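Local coordinates for protein proteasome chaperone 4 (Saccharomyces cerevisiae, PDB 2Z5B) that helps assemble the yeast 20S proteasome, promoting formation of its alpha-ring as a heterodimer with IRC25, at residues C61-A65 and A100-T105. Numbering follows the deposited sequence.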
loop_
_atom_site.group_PDB
_atom_site.type_symbol
_atom_site.label_atom_id
_atom_site.label_comp_id
_atom_site.label_asym_id
_atom_site.label_seq_id
_atom_site.Cartn_x
_atom_site.Cartn_y
_atom_site.Cartn_z
ATOM N N CYS A 61 -8.784 -6.569 2.443
ATOM C CA CYS A 61 -9.422 -5.469 1.718
ATOM C C CYS A 61 -8.537 -4.229 1.797
ATOM O O CYS A 61 -7.911 -4.009 2.823
ATOM C CB CYS A 61 -10.796 -5.186 2.340
ATOM S SG CYS A 61 -11.768 -3.931 1.473
ATOM N N TYR A 62 -8.476 -3.454 0.705
ATOM C CA TYR A 62 -7.705 -2.198 0.610
ATOM C C TYR A 62 -8.708 -1.170 0.145
ATOM O O TYR A 62 -9.245 -1.300 -0.966
ATOM C CB TYR A 62 -6.601 -2.313 -0.451
ATOM C CG TYR A 62 -5.526 -1.234 -0.427
ATOM C CD1 TYR A 62 -5.148 -0.595 0.774
ATOM C CD2 TYR A 62 -4.847 -0.886 -1.592
ATOM C CE1 TYR A 62 -4.143 0.366 0.778
ATOM C CE2 TYR A 62 -3.842 0.074 -1.585
ATOM C CZ TYR A 62 -3.480 0.681 -0.396
ATOM O OH TYR A 62 -2.486 1.651 -0.382
ATOM N N TYR A 63 -8.995 -0.191 0.996
ATOM C CA TYR A 63 -10.061 0.775 0.733
ATOM C C TYR A 63 -9.507 2.185 0.685
ATOM O O TYR A 63 -8.677 2.527 1.506
ATOM C CB TYR A 63 -11.125 0.709 1.830
ATOM C CG TYR A 63 -12.519 0.947 1.288
ATOM C CD1 TYR A 63 -13.018 2.238 1.111
ATOM C CD2 TYR A 63 -13.329 -0.121 0.943
ATOM C CE1 TYR A 63 -14.309 2.441 0.576
ATOM C CE2 TYR A 63 -14.610 0.070 0.442
ATOM C CZ TYR A 63 -15.087 1.349 0.254
ATOM O OH TYR A 63 -16.361 1.513 -0.255
ATOM N N TYR A 64 -9.996 3.002 -0.254
ATOM C CA TYR A 64 -9.566 4.383 -0.409
ATOM C C TYR A 64 -10.718 5.363 -0.202
ATOM O O TYR A 64 -11.813 5.121 -0.710
ATOM C CB TYR A 64 -9.012 4.563 -1.828
ATOM C CG TYR A 64 -8.572 5.972 -2.166
ATOM C CD1 TYR A 64 -7.469 6.539 -1.544
ATOM C CD2 TYR A 64 -9.240 6.727 -3.145
ATOM C CE1 TYR A 64 -7.047 7.825 -1.846
ATOM C CE2 TYR A 64 -8.812 8.034 -3.449
ATOM C CZ TYR A 64 -7.700 8.552 -2.806
ATOM O OH TYR A 64 -7.256 9.830 -3.070
ATOM N N ALA A 65 -10.467 6.470 0.515
ATOM C CA ALA A 65 -11.418 7.592 0.583
ATOM C C ALA A 65 -10.721 8.946 0.551
ATOM O O ALA A 65 -9.558 9.067 0.930
ATOM C CB ALA A 65 -12.303 7.494 1.812
ATOM N N ALA A 100 -13.507 -1.884 6.513
ATOM C CA ALA A 100 -12.514 -1.142 5.721
ATOM C C ALA A 100 -13.123 0.120 5.141
ATOM O O ALA A 100 -12.491 1.175 5.137
ATOM C CB ALA A 100 -11.971 -2.021 4.603
ATOM N N ARG A 101 -14.369 0.009 4.670
ATOM C CA ARG A 101 -15.108 1.160 4.137
ATOM C C ARG A 101 -15.328 2.205 5.201
ATOM O O ARG A 101 -14.990 3.359 4.992
ATOM C CB ARG A 101 -16.462 0.739 3.552
ATOM C CG ARG A 101 -17.308 1.923 3.061
ATOM C CD ARG A 101 -18.557 1.400 2.339
ATOM N NE ARG A 101 -19.320 0.428 3.149
ATOM C CZ ARG A 101 -20.253 0.730 4.049
ATOM N NH1 ARG A 101 -20.586 1.994 4.315
ATOM N NH2 ARG A 101 -20.867 -0.246 4.694
ATOM N N HIS A 102 -15.907 1.798 6.333
ATOM C CA HIS A 102 -16.137 2.715 7.451
ATOM C C HIS A 102 -14.858 3.350 7.950
ATOM O O HIS A 102 -14.820 4.559 8.185
ATOM C CB HIS A 102 -16.832 2.013 8.616
ATOM C CG HIS A 102 -18.285 1.744 8.375
ATOM N ND1 HIS A 102 -18.929 0.641 8.885
ATOM C CD2 HIS A 102 -19.216 2.431 7.668
ATOM C CE1 HIS A 102 -20.194 0.649 8.500
ATOM N NE2 HIS A 102 -20.396 1.727 7.762
ATOM N N MET A 103 -13.820 2.529 8.122
ATOM C CA MET A 103 -12.527 3.032 8.579
ATOM C C MET A 103 -11.992 4.129 7.686
ATOM O O MET A 103 -11.688 5.213 8.157
ATOM C CB MET A 103 -11.502 1.899 8.709
ATOM C CG MET A 103 -10.228 2.304 9.436
ATOM S SD MET A 103 -10.496 2.668 11.178
ATOM C CE MET A 103 -10.625 1.000 11.819
ATOM N N ALA A 104 -11.889 3.857 6.393
ATOM C CA ALA A 104 -11.333 4.826 5.466
ATOM C C ALA A 104 -12.200 6.078 5.419
ATOM O O ALA A 104 -11.677 7.174 5.475
ATOM C CB ALA A 104 -11.184 4.219 4.086
ATOM N N THR A 105 -13.514 5.893 5.311
ATOM C CA THR A 105 -14.446 7.015 5.169
ATOM C C THR A 105 -14.469 7.895 6.411
ATOM O O THR A 105 -14.407 9.117 6.307
ATOM C CB THR A 105 -15.882 6.528 4.825
ATOM O OG1 THR A 105 -15.827 5.658 3.685
ATOM C CG2 THR A 105 -16.770 7.720 4.419
#
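Tyr63 and Ala100 face each other where strand 61-65 packs against helix 100-105, the two segment axes coming within 7.3 Å and their N-to-C directions 34° apart. So close an approach is a worked example of how small residues let a helix settle on a sheet: Ala100 and Ala104, one turn apart, turn their methyl groups toward the strand, while Cys61, Tyr63 and Ala65, every second strand residue, point back at the helix. Ala100 CB lies 3.7 Å from Cys61 SG and also meets Tyr63 CB; further along, Ala104 CB touches both Tyr63 CD1 and Ala65 CB, the latter at 4.1 Å. Tyr63 is the large member of the set. A chi1 of -145°, some 35° short of fully anti, lays the ring along the helix, one face against Arg101, whose CA stands 3.6 Å from the ring centroid and 1° off the ring normal, an almost exactly centred CH-pi contact. Arg101 then follows the ring outward: its CB and CG pass by CZ, and its CD reaches Tyr63 OH at 3.4 Å, before the chain bends at chi3 and carries the guanidinium away to a salt bridge with Asp98. Thr105 OG1 folds back on its own helix, 2.8 Å from Arg101 O, which also accepts the Thr105 N-H. A leucine in place of Tyr63 would probably lose the CH-pi contact with Arg101 CA and leave the Arg101 methylenes without the flat surface they lie along. On the sheet's other face, Tyr62 and Tyr64 pack against the partner chain, YLR021W. No hydrogen bond links strand to helix here, so this buried join between helix 94-111 and strand 58-67 of the mixed sheet rests on apolar and CH-pi contacts, while the Thr105 hydroxyl and the Arg101 guanidinium find partners on the helix itself.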